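Peptidoglycan N-acetylglucosamine deacetylase (Bacillus cereus, PDB 5O6Y) catalyses the removal of acetyl groups from N-acetylglucosamine residues of peptidoglycan, using zinc as cofactor, and also acts on soluble chitin substrates and N-acetylchitooligomers. Local coordinates at residues F115-Y120 with M137-S142; V23-D28 with S168-H173; H79-P84 with I99-I104; D29-E34 with N64-I69. All coordinates share one frame; numbering follows the deposited sequence.

Contact 1 (F115-Y120 with M137-S142); sequences FIRPPY and MIVQWS. With NA (sodium ion), chain N; 5YA (4-naphthalen-1-yl-~{N}-oxidanyl-benzamide), chain H; PE3 (3,6,9,12,15,18,21,24,27,30,33,36,39-tridecaoxahentetracontane-1,41-diol), chain I.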
# COMPACT_ATOMS: atom_id res chain seq x y z
N PHE A 115 -5.97 -3.49 -6.49
CA PHE A 115 -6.05 -2.63 -5.31
C PHE A 115 -5.65 -1.20 -5.65
O PHE A 115 -4.64 -0.97 -6.33
CB PHE A 115 -5.17 -3.18 -4.19
CG PHE A 115 -5.78 -4.36 -3.49
CD1 PHE A 115 -5.68 -5.63 -4.03
CD2 PHE A 115 -6.46 -4.20 -2.29
CE1 PHE A 115 -6.25 -6.72 -3.39
CE2 PHE A 115 -7.03 -5.28 -1.65
CZ PHE A 115 -6.92 -6.54 -2.20
N ILE A 116 -6.46 -0.25 -5.19
CA ILE A 116 -6.20 1.18 -5.32
C ILE A 116 -6.07 1.76 -3.93
O ILE A 116 -6.80 1.37 -3.01
CB ILE A 116 -7.33 1.89 -6.10
CG1 ILE A 116 -7.37 1.42 -7.56
CG2 ILE A 116 -7.18 3.40 -6.04
CD1 ILE A 116 -8.40 2.15 -8.39
N ARG A 117 -5.12 2.68 -3.75
CA ARG A 117 -5.04 3.49 -2.54
C ARG A 117 -5.02 4.95 -2.96
O ARG A 117 -4.11 5.37 -3.71
CB ARG A 117 -3.82 3.15 -1.69
CG ARG A 117 -3.69 4.05 -0.47
CD ARG A 117 -2.62 3.56 0.49
NE ARG A 117 -3.04 2.38 1.24
CZ ARG A 117 -2.24 1.67 2.01
NH1 ARG A 117 -0.96 2.01 2.13
NH2 ARG A 117 -2.70 0.61 2.66
N PRO A 118 -5.99 5.76 -2.53
CA PRO A 118 -5.99 7.17 -2.92
C PRO A 118 -4.97 7.95 -2.11
O PRO A 118 -4.85 7.76 -0.89
CB PRO A 118 -7.42 7.62 -2.59
CG PRO A 118 -7.83 6.73 -1.47
CD PRO A 118 -7.15 5.41 -1.70
N PRO A 119 -4.20 8.82 -2.75
CA PRO A 119 -3.24 9.65 -2.01
C PRO A 119 -3.94 10.53 -0.99
O PRO A 119 -5.05 11.03 -1.23
CB PRO A 119 -2.56 10.48 -3.10
CG PRO A 119 -3.46 10.38 -4.29
CD PRO A 119 -4.12 9.05 -4.20
N TYR A 120 -3.30 10.70 0.16
CA TYR A 120 -3.83 11.41 1.33
C TYR A 120 -5.12 10.80 1.86
O TYR A 120 -5.76 11.38 2.73
CB TYR A 120 -4.06 12.90 1.03
CG TYR A 120 -3.04 13.54 0.12
CD1 TYR A 120 -1.77 13.87 0.58
CD2 TYR A 120 -3.35 13.82 -1.21
CE1 TYR A 120 -0.84 14.46 -0.26
CE2 TYR A 120 -2.42 14.41 -2.05
CZ TYR A 120 -1.17 14.72 -1.57
OH TYR A 120 -0.24 15.31 -2.41
N MET A 137 -10.58 -2.57 -5.74
CA MET A 137 -10.85 -2.53 -4.31
C MET A 137 -9.92 -1.50 -3.68
O MET A 137 -8.70 -1.58 -3.84
CB MET A 137 -10.67 -3.89 -3.64
CG MET A 137 -10.92 -3.83 -2.14
SD MET A 137 -11.17 -5.42 -1.33
CE MET A 137 -11.50 -4.88 0.35
N ILE A 138 -10.51 -0.54 -2.98
CA ILE A 138 -9.75 0.51 -2.31
C ILE A 138 -9.49 0.10 -0.87
O ILE A 138 -10.41 -0.28 -0.15
CB ILE A 138 -10.47 1.87 -2.37
CG1 ILE A 138 -10.39 2.48 -3.78
CG2 ILE A 138 -9.85 2.84 -1.37
CD1 ILE A 138 -11.44 1.97 -4.73
N VAL A 139 -8.23 0.17 -0.46
CA VAL A 139 -7.82 -0.16 0.89
C VAL A 139 -7.03 1.01 1.45
O VAL A 139 -6.00 1.40 0.88
CB VAL A 139 -6.98 -1.45 0.95
CG1 VAL A 139 -6.38 -1.63 2.33
CG2 VAL A 139 -7.84 -2.65 0.58
N GLN A 140 -7.51 1.57 2.56
CA GLN A 140 -6.78 2.63 3.25
C GLN A 140 -5.77 2.02 4.22
O GLN A 140 -4.94 1.21 3.82
CB GLN A 140 -7.74 3.56 3.98
CG GLN A 140 -8.84 4.15 3.10
CD GLN A 140 -8.38 5.35 2.29
OE1 GLN A 140 -7.19 5.52 2.03
NE2 GLN A 140 -9.33 6.19 1.90
N TRP A 141 -5.86 2.40 5.50
CA TRP A 141 -4.94 1.88 6.51
C TRP A 141 -5.53 2.15 7.88
O TRP A 141 -6.41 3.01 8.05
CB TRP A 141 -3.55 2.52 6.39
CG TRP A 141 -3.57 4.00 6.58
CD1 TRP A 141 -3.39 4.69 7.75
CD2 TRP A 141 -3.79 5.00 5.57
NE1 TRP A 141 -3.48 6.04 7.53
CE2 TRP A 141 -3.73 6.26 6.20
CE3 TRP A 141 -4.03 4.94 4.19
CZ2 TRP A 141 -3.90 7.45 5.50
CZ3 TRP A 141 -4.20 6.13 3.50
CH2 TRP A 141 -4.13 7.36 4.16
N SER A 142 -5.04 1.41 8.88
CA SER A 142 -5.46 1.59 10.26
C SER A 142 -4.31 1.85 11.22
O SER A 142 -4.57 2.18 12.39
CB SER A 142 -6.25 0.36 10.75
OG SER A 142 -5.45 -0.81 10.75
NA NA N . -5.81 -2.02 13.22
C1 5YA H . -0.69 11.61 8.39
C2 5YA H . -0.35 11.14 7.12
C3 5YA H . -1.32 11.00 6.12
C4 5YA H . -2.68 11.33 6.41
C5 5YA H . -3.02 11.81 7.71
C6 5YA H . -2.00 11.95 8.70
C7 5YA H . -3.71 11.19 5.43
C8 5YA H . -5.02 11.53 5.75
O1 5YA H . -0.30 7.68 0.67
C9 5YA H . -5.35 12.00 7.03
C10 5YA H . -4.37 12.15 8.01
C11 5YA H . -0.92 10.48 4.78
C12 5YA H . -1.25 9.18 4.45
C13 5YA H . -0.90 8.65 3.22
N1 5YA H . 1.00 9.41 0.17
C14 5YA H . -0.20 9.42 2.32
C15 5YA H . 0.15 10.72 2.64
C16 5YA H . -0.21 11.25 3.87
C17 5YA H . 0.17 8.78 0.98
O2 5YA H . 1.35 8.82 -1.06
O25 PE3 I . -6.77 7.32 8.54
C24 PE3 I . -7.00 6.19 7.74
C23 PE3 I . -7.83 6.61 6.53
O22 PE3 I . -7.63 7.97 6.31
O HOH W 1 -5.89 0.43 14.84

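Contact 2 (V23-D28 with S168-H173); sequences VALTFD and SVILQH. With NA (sodium ion), chain N; 5YA (4-naphthalen-1-yl-~{N}-oxidanyl-benzamide), chain H.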
# COMPACT_ATOMS: atom_id res chain seq x y z
N VAL A 23 -1.46 -9.44 9.79
CA VAL A 23 -1.34 -8.01 9.53
C VAL A 23 -0.79 -7.83 8.13
O VAL A 23 -0.37 -8.79 7.48
CB VAL A 23 -0.45 -7.29 10.57
CG1 VAL A 23 -1.15 -7.23 11.92
CG2 VAL A 23 0.89 -7.98 10.69
N ALA A 24 -0.78 -6.59 7.66
CA ALA A 24 -0.38 -6.28 6.29
C ALA A 24 0.51 -5.06 6.28
O ALA A 24 0.11 -3.99 6.74
CB ALA A 24 -1.60 -6.06 5.39
N LEU A 25 1.72 -5.21 5.75
CA LEU A 25 2.62 -4.09 5.50
C LEU A 25 2.37 -3.55 4.10
O LEU A 25 2.32 -4.31 3.13
CB LEU A 25 4.08 -4.52 5.64
CG LEU A 25 4.58 -4.95 7.02
CD1 LEU A 25 5.95 -5.63 6.91
CD2 LEU A 25 4.66 -3.76 7.95
N THR A 26 2.21 -2.23 3.99
CA THR A 26 2.03 -1.56 2.71
C THR A 26 3.02 -0.41 2.60
O THR A 26 3.42 0.18 3.61
CB THR A 26 0.59 -1.04 2.53
OG1 THR A 26 0.29 -0.06 3.53
CG2 THR A 26 -0.41 -2.19 2.62
N PHE A 27 3.40 -0.10 1.37
CA PHE A 27 4.42 0.91 1.09
C PHE A 27 3.96 1.78 -0.08
O PHE A 27 3.47 1.25 -1.08
CB PHE A 27 5.77 0.26 0.78
CG PHE A 27 6.31 -0.56 1.92
CD1 PHE A 27 7.11 0.01 2.89
CD2 PHE A 27 6.02 -1.91 2.02
CE1 PHE A 27 7.61 -0.74 3.94
CE2 PHE A 27 6.51 -2.67 3.07
CZ PHE A 27 7.31 -2.09 4.03
N ASP A 28 4.12 3.09 0.06
CA ASP A 28 3.55 4.05 -0.88
C ASP A 28 4.63 4.91 -1.53
O ASP A 28 5.72 5.09 -0.97
CB ASP A 28 2.55 4.97 -0.17
CG ASP A 28 1.19 4.31 0.00
OD1 ASP A 28 1.04 3.14 -0.40
OD2 ASP A 28 0.28 4.97 0.53
N SER A 168 -4.67 -5.46 11.10
CA SER A 168 -4.13 -4.12 10.90
C SER A 168 -3.47 -3.99 9.53
O SER A 168 -2.78 -4.90 9.06
CB SER A 168 -3.12 -3.78 11.99
OG SER A 168 -3.75 -3.66 13.26
N VAL A 169 -3.69 -2.85 8.89
CA VAL A 169 -3.03 -2.49 7.63
C VAL A 169 -2.13 -1.31 7.93
O VAL A 169 -2.61 -0.21 8.25
CB VAL A 169 -4.04 -2.17 6.53
CG1 VAL A 169 -3.32 -1.75 5.26
CG2 VAL A 169 -4.95 -3.36 6.27
N ILE A 170 -0.82 -1.51 7.82
CA ILE A 170 0.18 -0.53 8.25
C ILE A 170 0.65 0.25 7.04
O ILE A 170 0.84 -0.31 5.95
CB ILE A 170 1.36 -1.22 8.96
CG1 ILE A 170 0.83 -2.23 9.99
CG2 ILE A 170 2.25 -0.20 9.62
CD1 ILE A 170 1.89 -3.14 10.57
N LEU A 171 0.86 1.55 7.22
CA LEU A 171 1.24 2.44 6.12
C LEU A 171 2.68 2.90 6.31
O LEU A 171 3.03 3.46 7.35
CB LEU A 171 0.29 3.64 6.05
CG LEU A 171 0.70 4.84 5.20
CD1 LEU A 171 1.07 4.45 3.78
CD2 LEU A 171 -0.42 5.86 5.19
N GLN A 172 3.51 2.64 5.30
CA GLN A 172 4.85 3.20 5.24
C GLN A 172 5.08 3.77 3.84
O GLN A 172 4.27 3.58 2.93
CB GLN A 172 5.91 2.16 5.60
CG GLN A 172 6.08 1.95 7.09
CD GLN A 172 7.07 0.85 7.43
OE1 GLN A 172 6.91 -0.29 7.00
NE2 GLN A 172 8.10 1.19 8.20
N HIS A 173 6.20 4.47 3.67
CA HIS A 173 6.48 5.15 2.42
C HIS A 173 7.84 4.76 1.87
O HIS A 173 8.79 4.53 2.63
CB HIS A 173 6.42 6.68 2.58
CG HIS A 173 5.05 7.19 2.93
ND1 HIS A 173 4.65 7.41 4.23
CD2 HIS A 173 4.00 7.53 2.14
CE1 HIS A 173 3.40 7.86 4.23
NE2 HIS A 173 2.99 7.94 2.98
NA NA N . -5.81 -2.02 13.22
C1 5YA H . -0.69 11.61 8.39
C2 5YA H . -0.35 11.14 7.12
C3 5YA H . -1.32 11.00 6.12
C4 5YA H . -2.68 11.33 6.41
C5 5YA H . -3.02 11.81 7.71
C6 5YA H . -2.00 11.95 8.70
C7 5YA H . -3.71 11.19 5.43
C8 5YA H . -5.02 11.53 5.75
O1 5YA H . -0.30 7.68 0.67
C9 5YA H . -5.35 12.00 7.03
C10 5YA H . -4.37 12.15 8.01
C11 5YA H . -0.92 10.48 4.78
C12 5YA H . -1.25 9.18 4.45
C13 5YA H . -0.90 8.65 3.22
N1 5YA H . 1.00 9.41 0.17
C14 5YA H . -0.20 9.42 2.32
C15 5YA H . 0.15 10.72 2.64
C16 5YA H . -0.21 11.25 3.87
C17 5YA H . 0.17 8.78 0.98
O2 5YA H . 1.35 8.82 -1.06
O HOH W 2 4.32 -1.00 5.92
O HOH W 1 -5.89 0.43 14.84

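Contact 3 (H79-P84 with I99-I104); sequences HTYSHP and IKTEEI. With 5YA (4-naphthalen-1-yl-~{N}-oxidanyl-benzamide), chain H.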
# COMPACT_ATOMS: atom_id res chain seq x y z
N HIS A 79 -1.50 3.57 -7.12
CA HIS A 79 -1.45 4.75 -6.27
C HIS A 79 -1.60 6.04 -7.09
O HIS A 79 -1.04 7.08 -6.72
CB HIS A 79 -0.16 4.77 -5.46
CG HIS A 79 -0.23 5.61 -4.22
ND1 HIS A 79 -1.39 5.81 -3.51
CD2 HIS A 79 0.73 6.30 -3.56
CE1 HIS A 79 -1.15 6.59 -2.47
NE2 HIS A 79 0.13 6.90 -2.48
N THR A 80 -2.36 5.97 -8.19
CA THR A 80 -2.52 7.03 -9.19
C THR A 80 -1.20 7.35 -9.88
O THR A 80 -0.15 6.79 -9.55
CB THR A 80 -3.11 8.31 -8.58
OG1 THR A 80 -2.11 9.00 -7.82
CG2 THR A 80 -4.31 7.99 -7.70
N TYR A 81 -1.25 8.27 -10.85
CA TYR A 81 -0.09 8.59 -11.69
C TYR A 81 0.78 9.68 -11.07
O TYR A 81 1.97 9.46 -10.83
CB TYR A 81 -0.56 9.00 -13.09
CG TYR A 81 0.56 9.36 -14.03
CD1 TYR A 81 1.22 8.38 -14.76
CD2 TYR A 81 0.97 10.69 -14.19
CE1 TYR A 81 2.26 8.71 -15.62
CE2 TYR A 81 2.00 11.02 -15.05
CZ TYR A 81 2.64 10.03 -15.76
OH TYR A 81 3.67 10.36 -16.61
N SER A 82 0.20 10.86 -10.82
CA SER A 82 0.98 12.02 -10.39
C SER A 82 0.61 12.48 -8.98
O SER A 82 0.92 13.62 -8.61
CB SER A 82 0.81 13.17 -11.39
OG SER A 82 -0.54 13.55 -11.51
N HIS A 83 -0.05 11.63 -8.20
CA HIS A 83 -0.34 11.88 -6.79
C HIS A 83 -1.13 13.16 -6.57
O HIS A 83 -0.66 14.05 -5.85
CB HIS A 83 0.97 11.92 -6.00
CG HIS A 83 0.83 11.50 -4.57
ND1 HIS A 83 0.72 12.40 -3.53
CD2 HIS A 83 0.81 10.27 -4.00
CE1 HIS A 83 0.62 11.74 -2.39
NE2 HIS A 83 0.68 10.45 -2.64
N PRO A 84 -2.33 13.32 -7.15
CA PRO A 84 -3.13 14.52 -6.86
C PRO A 84 -4.16 14.27 -5.77
O PRO A 84 -4.46 13.12 -5.44
CB PRO A 84 -3.79 14.81 -8.20
CG PRO A 84 -4.06 13.44 -8.75
CD PRO A 84 -2.95 12.53 -8.24
N ILE A 99 -6.65 4.66 -14.95
CA ILE A 99 -6.45 3.81 -16.12
C ILE A 99 -5.04 3.98 -16.68
O ILE A 99 -4.45 3.01 -17.18
CB ILE A 99 -7.52 4.12 -17.18
CG1 ILE A 99 -8.92 3.87 -16.61
CG2 ILE A 99 -7.31 3.29 -18.44
CD1 ILE A 99 -10.05 4.27 -17.54
N LYS A 100 -4.49 5.19 -16.62
CA LYS A 100 -3.13 5.41 -17.11
C LYS A 100 -2.12 4.61 -16.28
O LYS A 100 -1.27 3.91 -16.83
CB LYS A 100 -2.80 6.90 -17.07
CG LYS A 100 -1.51 7.29 -17.75
CD LYS A 100 -1.27 8.79 -17.61
CE LYS A 100 -0.00 9.24 -18.31
NZ LYS A 100 0.31 10.67 -18.02
N THR A 101 -2.22 4.70 -14.95
CA THR A 101 -1.32 3.96 -14.09
C THR A 101 -1.50 2.46 -14.26
O THR A 101 -0.53 1.69 -14.22
CB THR A 101 -1.54 4.36 -12.63
OG1 THR A 101 -1.39 5.78 -12.50
CG2 THR A 101 -0.54 3.66 -11.72
N GLU A 102 -2.75 2.02 -14.46
CA GLU A 102 -3.00 0.59 -14.63
C GLU A 102 -2.28 0.03 -15.85
O GLU A 102 -1.67 -1.04 -15.78
CB GLU A 102 -4.51 0.34 -14.74
CG GLU A 102 -4.86 -1.12 -14.92
CD GLU A 102 -6.33 -1.40 -14.69
OE1 GLU A 102 -7.15 -1.04 -15.57
OE2 GLU A 102 -6.68 -1.96 -13.63
N GLU A 103 -2.33 0.75 -16.97
CA GLU A 103 -1.66 0.28 -18.18
C GLU A 103 -0.15 0.23 -18.01
O GLU A 103 0.50 -0.67 -18.55
CB GLU A 103 -2.05 1.16 -19.37
CG GLU A 103 -3.55 1.21 -19.64
CD GLU A 103 -3.91 2.14 -20.78
OE1 GLU A 103 -4.66 1.70 -21.68
OE2 GLU A 103 -3.45 3.30 -20.78
N ILE A 104 0.42 1.18 -17.26
CA ILE A 104 1.86 1.16 -17.02
C ILE A 104 2.24 -0.04 -16.16
O ILE A 104 3.22 -0.74 -16.46
CB ILE A 104 2.31 2.49 -16.38
CG1 ILE A 104 2.10 3.65 -17.36
CG2 ILE A 104 3.76 2.40 -15.94
CD1 ILE A 104 2.52 5.00 -16.80
C1 5YA H . -0.69 11.61 8.39
C2 5YA H . -0.35 11.14 7.12
C3 5YA H . -1.32 11.00 6.12
C4 5YA H . -2.68 11.33 6.41
C5 5YA H . -3.02 11.81 7.71
C6 5YA H . -2.00 11.95 8.70
C7 5YA H . -3.71 11.19 5.43
C8 5YA H . -5.02 11.53 5.75
O1 5YA H . -0.30 7.68 0.67
C9 5YA H . -5.35 12.00 7.03
C10 5YA H . -4.37 12.15 8.01
C11 5YA H . -0.92 10.48 4.78
C12 5YA H . -1.25 9.18 4.45
C13 5YA H . -0.90 8.65 3.22
N1 5YA H . 1.00 9.41 0.17
C14 5YA H . -0.20 9.42 2.32
C15 5YA H . 0.15 10.72 2.64
C16 5YA H . -0.21 11.25 3.87
C17 5YA H . 0.17 8.78 0.98
O2 5YA H . 1.35 8.82 -1.06

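Contact 4 (D29-E34 with N64-I69); sequences DGPDLE and NIVKRI. With 5YA (4-naphthalen-1-yl-~{N}-oxidanyl-benzamide), chain H.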
# COMPACT_ATOMS: atom_id res chain seq x y z
N ASP A 29 4.30 5.42 -2.71
CA ASP A 29 4.98 6.45 -3.49
C ASP A 29 6.11 5.91 -4.35
O ASP A 29 6.67 6.66 -5.15
CB ASP A 29 5.52 7.61 -2.63
CG ASP A 29 4.43 8.33 -1.88
OD1 ASP A 29 3.27 8.28 -2.32
OD2 ASP A 29 4.73 8.94 -0.84
N GLY A 30 6.48 4.63 -4.22
CA GLY A 30 7.52 4.07 -5.02
C GLY A 30 7.08 3.82 -6.45
O GLY A 30 5.95 4.14 -6.85
N PRO A 31 7.98 3.23 -7.25
CA PRO A 31 9.34 2.84 -6.88
C PRO A 31 10.32 4.01 -6.82
O PRO A 31 10.05 5.08 -7.36
CB PRO A 31 9.73 1.88 -7.99
CG PRO A 31 8.97 2.38 -9.17
CD PRO A 31 7.65 2.81 -8.62
N ASP A 32 11.45 3.79 -6.15
CA ASP A 32 12.53 4.76 -6.07
C ASP A 32 13.85 3.99 -6.11
O ASP A 32 13.87 2.76 -6.15
CB ASP A 32 12.41 5.61 -4.80
CG ASP A 32 12.90 4.89 -3.56
OD1 ASP A 32 13.93 5.31 -2.99
OD2 ASP A 32 12.25 3.90 -3.16
N LEU A 33 14.96 4.73 -6.10
CA LEU A 33 16.27 4.11 -6.24
C LEU A 33 16.96 3.79 -4.92
O LEU A 33 17.88 2.97 -4.91
CB LEU A 33 17.18 5.01 -7.07
CG LEU A 33 16.98 4.93 -8.58
CD1 LEU A 33 17.83 5.97 -9.29
CD2 LEU A 33 17.30 3.53 -9.09
N GLU A 34 16.54 4.41 -3.82
CA GLU A 34 17.22 4.23 -2.55
C GLU A 34 16.43 3.39 -1.55
O GLU A 34 16.98 2.46 -0.96
CB GLU A 34 17.55 5.59 -1.93
CG GLU A 34 18.31 5.50 -0.61
CD GLU A 34 18.71 6.86 -0.07
OE1 GLU A 34 18.53 7.87 -0.79
OE2 GLU A 34 19.20 6.92 1.08
N ASN A 64 12.49 -1.37 -13.91
CA ASN A 64 12.99 -2.65 -13.46
C ASN A 64 12.68 -2.91 -11.99
O ASN A 64 12.46 -4.06 -11.60
CB ASN A 64 14.50 -2.74 -13.70
CG ASN A 64 15.24 -1.51 -13.20
OD1 ASN A 64 14.67 -0.43 -13.09
ND2 ASN A 64 16.53 -1.68 -12.90
N ILE A 65 12.64 -1.86 -11.17
CA ILE A 65 12.30 -2.04 -9.76
C ILE A 65 10.83 -2.44 -9.62
O ILE A 65 10.47 -3.16 -8.68
CB ILE A 65 12.64 -0.77 -8.97
CG1 ILE A 65 14.07 -0.34 -9.29
CG2 ILE A 65 12.48 -1.02 -7.47
CD1 ILE A 65 14.64 0.67 -8.33
N VAL A 66 9.98 -1.99 -10.53
CA VAL A 66 8.61 -2.51 -10.59
C VAL A 66 8.64 -4.01 -10.89
O VAL A 66 7.90 -4.79 -10.28
CB VAL A 66 7.79 -1.74 -11.64
CG1 VAL A 66 6.41 -2.37 -11.80
CG2 VAL A 66 7.68 -0.28 -11.27
N LYS A 67 9.51 -4.43 -11.81
CA LYS A 67 9.62 -5.84 -12.13
C LYS A 67 10.26 -6.63 -10.99
O LYS A 67 9.91 -7.79 -10.77
CB LYS A 67 10.42 -6.03 -13.42
CG LYS A 67 9.68 -5.58 -14.67
CD LYS A 67 10.54 -5.72 -15.92
CE LYS A 67 9.75 -5.39 -17.17
NZ LYS A 67 10.58 -5.48 -18.40
N ARG A 68 11.19 -6.01 -10.25
CA ARG A 68 11.81 -6.70 -9.13
C ARG A 68 10.79 -6.98 -8.02
O ARG A 68 10.85 -8.03 -7.37
CB ARG A 68 12.98 -5.89 -8.58
CG ARG A 68 13.71 -6.55 -7.42
CD ARG A 68 14.76 -5.64 -6.81
NE ARG A 68 15.34 -6.22 -5.60
CZ ARG A 68 16.18 -5.58 -4.79
NH1 ARG A 68 16.56 -4.34 -5.06
NH2 ARG A 68 16.65 -6.18 -3.71
N ILE A 69 9.86 -6.05 -7.81
CA ILE A 69 8.83 -6.24 -6.79
C ILE A 69 7.97 -7.45 -7.12
O ILE A 69 7.75 -8.32 -6.27
CB ILE A 69 7.98 -4.96 -6.65
CG1 ILE A 69 8.81 -3.81 -6.09
CG2 ILE A 69 6.76 -5.23 -5.77
CD1 ILE A 69 8.10 -2.48 -6.12
C1 5YA H . -0.69 11.61 8.39
C2 5YA H . -0.35 11.14 7.12
C3 5YA H . -1.32 11.00 6.12
C4 5YA H . -2.68 11.33 6.41
C5 5YA H . -3.02 11.81 7.71
C6 5YA H . -2.00 11.95 8.70
C7 5YA H . -3.71 11.19 5.43
C8 5YA H . -5.02 11.53 5.75
O1 5YA H . -0.30 7.68 0.67
C9 5YA H . -5.35 12.00 7.03
C10 5YA H . -4.37 12.15 8.01
C11 5YA H . -0.92 10.48 4.78
C12 5YA H . -1.25 9.18 4.45
C13 5YA H . -0.90 8.65 3.22
N1 5YA H . 1.00 9.41 0.17
C14 5YA H . -0.20 9.42 2.32
C15 5YA H . 0.15 10.72 2.64
C16 5YA H . -0.21 11.25 3.87
C17 5YA H . 0.17 8.78 0.98
O2 5YA H . 1.35 8.82 -1.06

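Contact 1 (F115-Y120 with M137-S142)
Two backbone hydrogen bonds make Phe115-Ile116 and Met137-Val139 neighbours in a parallel sheet: Ile116 N gives to Met137 O (2.9 Å) and Val139 N to Ile116 O (3.2 Å). These strands are the two ends of a beta-alpha-beta unit whose connecting helix is 125-133.

Beyond the strands Arg117 takes over the polar work. Its NE points almost straight at Val139 O (3.1 Å, 176° at the hydrogen), with the oxygen in the guanidinium plane, while NH2 makes a weak, bent bond to Gln140 O. The bend at chi3 (-74°) turns the guanidinium to these carbonyls, and NH1 bonds to Thr26 OG1. Above one guanidinium face lies Trp141 CE3, the planes 70° apart, so the indole presents an edge.

Apolar contacts fill both faces of the sheet. On the Phe115 side, Val139 CG2 meets the ring edge, 3.5 Å from CE2, and Met137 SD sits obliquely 5.0 Å from the ring centroid in a Met-aromatic contact. On the other, branched Ile116 and Ile138 pack CB to CG1 at 3.9 Å, and Ile138 CG2 reaches Pro118 CD at 3.7 Å.

Trp141 CZ2 also lies 3.3 Å from C12 of the bound hydroxamate. Arginine suits this place because its several N-H groups can answer carbonyls left where strand pairing stops; together these bonds probably limit the rotation of the guanidinium beside the edge of the pocket tryptophan.

Contact 2 (V23-D28 with S168-H173)
Thr26 O is gripped twice, by Gln172 N at 3.0 Å and by a water at 2.7 Å, which gives its other hydrogen to Gln172 OE1. The glutamine amide is thereby tied back, through the water, to the strand its own N-H bonds. Similarly, Ile170 O accepts from both Thr26 N (3.1 Å) and Thr26 OG1; the latter distance is doubtfully short. With chi1 at 62°, OG1 lies between the backbone N and carbonyl carbon, where it meets that oxygen; OG1 also has Arg117 NH1 as partner.

The strands run parallel, and Ile170 N also gives to Ala24 O (2.9 Å). Leu25 CD2 packs on Ile170 CD1, and the flat Phe27 ring lies alongside Gln172, with Gln172 CB 3.7 Å from Phe27 CD1. The opposite face carries Asp28, predicted proton acceptor, and His173, predicted proton donor. Their side chains meet at Asp28 CB and His173 CD2 (3.7 Å), while Leu171 CD2 touches ligand C13 at 3.4 Å.

Asp147 holds His173 ND1. Helix 37-45 packs on Leu25 and Phe27, helix 204-207 on Ala24, Thr26 and Val169, and strands 51-54 and 143-144 continue the barrel-like sheet.

Contact 3 (H79-P84 with I99-I104)
The loop 79-84 passes beside one turn of helix 91-109, coming nearest where the CA atoms of Tyr81 and Thr101 are 5.4 Å apart. Tyr81, Lys100, Thr101 and Ile104 start out toward the other segment, and the packing gathers round the tyrosine ring.

Lys100 lays its fully extended chain over one face of that ring. NZ stands 3.5 Å from the Tyr81 centroid, 21° off the normal, a cation-pi contact, and CE follows at 3.8 Å as a CH-pi contact. A long, flexible chain ending in an ammonium group suits this place: its methylenes rest on the aromatic surface while the charge meets the pi cloud. Ile104 CD1 comes to the ring edge instead, 3.9 Å from CE1. At the far end, Tyr81 OH is hydrogen-bonded to Glu60 OE1, which puts the phenol between an acidic and a basic side chain.

Thr101 supplies a compact side chain where the backbones are closest. Its OG1 lies 3.4 Å from Tyr81 CB, but bonds back to Gln97 O within its own helix; Tyr81 N bonds instead to Gln97 OE1, so Gln97 serves both elements.

The loop carries the HxxxH motif of the polysaccharide deacetylases, in which His79 and His83 are zinc ligands. His79 NE2 donates to ligand O2 (2.7 Å, 162°).

Behind the motif, strand 75-78 leads into the loop and touches Thr101, and helix 56-61 packs on Tyr81, Ser82 and Ile104, so that Tyr81 lies between helices 56-61 and 91-109, on the side of the loop away from the metal-binding histidines.

Contact 4 (D29-E34 with N64-I69)
The TFDDGP motif of the NodB deacetylases ends in this contact, where Pro31 and Leu33, in the loop between strand 22-28 and helix 37-45, rest on Ile65 and Val66 of helix 63-71. The motif supplies the zinc ligand Asp29, whose OD1 is close to ligand O2.

Pro31 follows a cis peptide bond, and its ring is pushed against the helix. CG meets Val66 CG2 at 3.6 Å, the two side chains meeting at a slant, while CB lies 4.0 Å from Ile65 CG2. A rigid ring with no N-H fits a buried site lined by branched aliphatic residues; Leu54 of strand 51-54 touches both Pro31 and Val66.

Ile65 uses its other branch too. With CG1 opposite the carbonyl carbon (chi1 -50°) and the chain then extended, CD1 passes along the loop to Leu33 CD2 at 4.0 Å, the two side chains roughly perpendicular. Ile65 CD1 also packs against the backbone Asp32 O at 3.1 Å. Between side chains the contact is thus wholly apolar, and two carboxylates find partners elsewhere: Asp29 OD2 in Thr175, Asp32 OD2 in Thr36. On the helix's flank, Arg68 forms salt bridges to Asp41 and Glu72.

The loop bends past Ile65 through an Asx turn. Asp32, short enough to fold its carboxylate over the following backbone, takes Glu34 N on OD1 at 2.9 Å, the donor standing well above the carboxylate plane.

Each of the four contacts contributes residues to one pocket. Contact 4 follows contact 2 directly in the chain. Contacts 3 and 4 supply the residues that bind zinc in this enzyme; in this structure their atoms gather round ligand O2, Asp29 OD1 being 3.4 Å from both His79 NE2 and His83 NE2. Contact 1 is tied to contact 3 by the probable hydrogen bond from His79 ND1 to Arg117 O (2.8 Å), which would help orient that ring, and Tyr120 packs edge-to-face on His83. Contacts 1 and 2 join where Trp141 CE2 lies 3.5 Å from Leu171 CD2, lining the pocket around the ligand's aromatic rings, and where Ser142 and Ser168 share a sodium ion.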